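Local coordinates for flagellar biosynthesis protein FlaG (PDB 6JSX), which probably takes part in the biosynthesis of the bacterial flagellum, at residues 50-54 with 55-59. Sequence-based numbering, arbitrary orientation.
Sequences REIPS and KEAVE
Glu-56, in the first turn of helix 54-72, lays its side chain against Pro-53, the residue at the N-cap position, at the CG-CD side of the ring. Its CB lies 3.7 Å from the carbonyl O of Pro-53 and 4.2 Å from Ile-52 CG2. With CG beside the backbone N (chi1 -67°) and the chain extended beyond it, the side chain runs alongside Pro-53, crossing it obliquely. The carboxylate carbon, Glu-56 CD, comes within 4.0 Å of Pro-53 CG. At the tip, Glu-56 OE1 approaches the same Pro-53 CG at 3.2 Å and also borders Pro-53 CD, so that one carboxylate oxygen faces two carbons of the ring.

Ile-52 meets the helix through its CG2 branch, which stands anti to the backbone N and packs 3.7 Å from Ala-57 CB, as well as against Ala-57 N and CA. The second subunit's Ile-21 packs on both Ile-52 and Glu-56, while Leu-36 and Leu-7 of the same chain touch Ala-57.

Backbone bonds start the helix. Ala-57 N donates to Pro-53 O at 3.1 Å, and Val-58 N donates to Ser-54 O, also at 3.1 Å; a weak bond links Ala-57 N to Ser-54 O. Ser-54 OG hydrogen-bonds Tyr-29 OH of strand 26-30 in the same chain. The axes of strand 50-53 and helix 55-59 stand at 86°, a sharp strand-to-helix turn in which a strand of the three-stranded antiparallel sheet, outermost within this chain, passes directly into the C-terminal helix of the alpha-beta-beta-beta-alpha chain of FlaG.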
ATOM      1  N   ARG A  50       1.532   7.223  -8.362  1.00 57.46           N
ATOM      2  CA  ARG A  50       0.438   6.383  -8.811  1.00 54.41           C
ATOM      3  C   ARG A  50      -0.838   6.918  -8.197  1.00 54.31           C
ATOM      4  O   ARG A  50      -0.915   7.107  -6.987  1.00 55.94           O
ATOM      5  CB  ARG A  50       0.652   4.935  -8.380  1.00 52.42           C
ATOM      6  CG  ARG A  50       1.775   4.235  -9.115  1.00 62.23           C
ATOM      7  CD  ARG A  50       1.658   4.391 -10.625  1.00 55.93           C
ATOM      8  NE  ARG A  50       2.629   3.550 -11.325  1.00 68.79           N
ATOM      9  CZ  ARG A  50       3.770   3.980 -11.868  1.00 65.80           C
ATOM     10  NH1 ARG A  50       4.113   5.264 -11.822  1.00 65.64           N
ATOM     11  NH2 ARG A  50       4.572   3.119 -12.478  1.00 61.56           N
ATOM     12  N   GLU A  51      -1.830   7.187  -9.035  1.00 56.48           N
ATOM     13  CA  GLU A  51      -3.095   7.710  -8.565  1.00 56.91           C
ATOM     14  C   GLU A  51      -4.141   6.611  -8.632  1.00 66.17           C
ATOM     15  O   GLU A  51      -4.110   5.751  -9.512  1.00 61.50           O
ATOM     16  CB  GLU A  51      -3.519   8.919  -9.386  1.00 77.44           C
ATOM     17  CG  GLU A  51      -4.957   8.884  -9.875  1.00 83.05           C
ATOM     18  CD  GLU A  51      -5.092   9.479 -11.257  1.00 97.33           C
ATOM     19  OE1 GLU A  51      -4.060   9.585 -11.958  1.00 93.26           O
ATOM     20  OE2 GLU A  51      -6.223   9.839 -11.646  1.00113.80           O
ATOM     21  N   ILE A  52      -5.039   6.624  -7.655  1.00 65.71           N
ATOM     22  CA  ILE A  52      -6.147   5.692  -7.592  1.00 69.24           C
ATOM     23  C   ILE A  52      -7.371   6.536  -7.259  1.00 71.08           C
ATOM     24  O   ILE A  52      -7.502   7.033  -6.135  1.00 69.76           O
ATOM     25  CB  ILE A  52      -5.904   4.619  -6.498  1.00 63.05           C
ATOM     26  CG1 ILE A  52      -4.669   3.782  -6.837  1.00 59.11           C
ATOM     27  CG2 ILE A  52      -7.113   3.715  -6.336  1.00 63.65           C
ATOM     28  CD1 ILE A  52      -4.276   2.778  -5.764  1.00 51.07           C
ATOM     29  N   PRO A  53      -8.244   6.746  -8.252  1.00 75.80           N
ATOM     30  CA  PRO A  53      -9.400   7.628  -8.041  1.00 72.56           C
ATOM     31  C   PRO A  53     -10.224   7.211  -6.839  1.00 65.19           C
ATOM     32  O   PRO A  53     -10.279   6.018  -6.530  1.00 60.29           O
ATOM     33  CB  PRO A  53     -10.200   7.511  -9.352  1.00 72.13           C
ATOM     34  CG  PRO A  53      -9.477   6.519 -10.214  1.00 72.31           C
ATOM     35  CD  PRO A  53      -8.080   6.380  -9.667  1.00 78.70           C
ATOM     36  N   SER A  54     -10.821   8.207  -6.179  1.00 63.52           N
ATOM     37  CA  SER A  54     -11.545   8.054  -4.911  1.00 61.31           C
ATOM     38  C   SER A  54     -12.299   6.741  -4.760  1.00 73.88           C
ATOM     39  O   SER A  54     -12.084   6.000  -3.804  1.00 68.70           O
ATOM     40  CB  SER A  54     -12.527   9.216  -4.709  1.00 63.66           C
ATOM     41  OG  SER A  54     -11.882  10.403  -4.280  1.00 68.81           O
ATOM     42  N   LYS A  55     -13.178   6.456  -5.709  1.00 64.26           N
ATOM     43  CA  LYS A  55     -14.073   5.314  -5.589  1.00 71.45           C
ATOM     44  C   LYS A  55     -13.333   3.984  -5.641  1.00 66.99           C
ATOM     45  O   LYS A  55     -13.604   3.087  -4.853  1.00 66.59           O
ATOM     46  CB  LYS A  55     -15.151   5.381  -6.674  1.00 75.14           C
ATOM     47  CG  LYS A  55     -16.229   4.317  -6.571  1.00 74.58           C
ATOM     48  CD  LYS A  55     -17.467   4.725  -7.346  1.00 75.90           C
ATOM     49  CE  LYS A  55     -18.394   3.542  -7.583  1.00 96.70           C
ATOM     50  NZ  LYS A  55     -19.574   3.905  -8.440  1.00100.17           N
ATOM     51  N   GLU A  56     -12.386   3.858  -6.557  1.00 65.59           N
ATOM     52  CA  GLU A  56     -11.633   2.618  -6.675  1.00 69.47           C
ATOM     53  C   GLU A  56     -10.764   2.382  -5.432  1.00 68.75           C
ATOM     54  O   GLU A  56     -10.479   1.241  -5.069  1.00 59.98           O
ATOM     55  CB  GLU A  56     -10.797   2.618  -7.964  1.00 72.89           C
ATOM     56  CG  GLU A  56     -11.636   2.588  -9.251  1.00 80.28           C
ATOM     57  CD  GLU A  56     -10.790   2.724 -10.517  1.00 97.47           C
ATOM     58  OE1 GLU A  56      -9.729   3.377 -10.454  1.00107.87           O
ATOM     59  OE2 GLU A  56     -11.176   2.176 -11.577  1.00101.21           O
ATOM     60  N   ALA A  57     -10.375   3.472  -4.773  1.00 71.34           N
ATOM     61  CA  ALA A  57      -9.510   3.415  -3.601  1.00 53.83           C
ATOM     62  C   ALA A  57     -10.255   2.912  -2.375  1.00 59.71           C
ATOM     63  O   ALA A  57      -9.712   2.157  -1.560  1.00 59.27           O
ATOM     64  CB  ALA A  57      -8.917   4.788  -3.325  1.00 68.19           C
ATOM     65  N   VAL A  58     -11.502   3.338  -2.237  1.00 63.05           N
ATOM     66  CA  VAL A  58     -12.298   2.931  -1.091  1.00 64.99           C
ATOM     67  C   VAL A  58     -12.687   1.449  -1.184  1.00 64.20           C
ATOM     68  O   VAL A  58     -12.648   0.723  -0.185  1.00 55.33           O
ATOM     69  CB  VAL A  58     -13.529   3.830  -0.933  1.00 66.75           C
ATOM     70  CG1 VAL A  58     -14.349   3.400   0.279  1.00 58.68           C
ATOM     71  CG2 VAL A  58     -13.089   5.283  -0.805  1.00 57.79           C
ATOM     72  N   GLU A  59     -13.040   1.004  -2.388  1.00 61.02           N
ATOM     73  CA  GLU A  59     -13.313  -0.412  -2.634  1.00 66.22           C
ATOM     74  C   GLU A  59     -12.094  -1.284  -2.349  1.00 76.71           C
ATOM     75  O   GLU A  59     -12.213  -2.367  -1.770  1.00 85.81           O
ATOM     76  CB  GLU A  59     -13.785  -0.626  -4.071  1.00 67.86           C
ATOM     77  CG  GLU A  59     -15.144   0.011  -4.364  1.00 83.26           C
ATOM     78  CD  GLU A  59     -15.559  -0.093  -5.828  1.00 88.48           C
ATOM     79  OE1 GLU A  59     -14.722  -0.504  -6.672  1.00 83.55           O
ATOM     80  OE2 GLU A  59     -16.728   0.244  -6.126  1.00 89.90           O
TER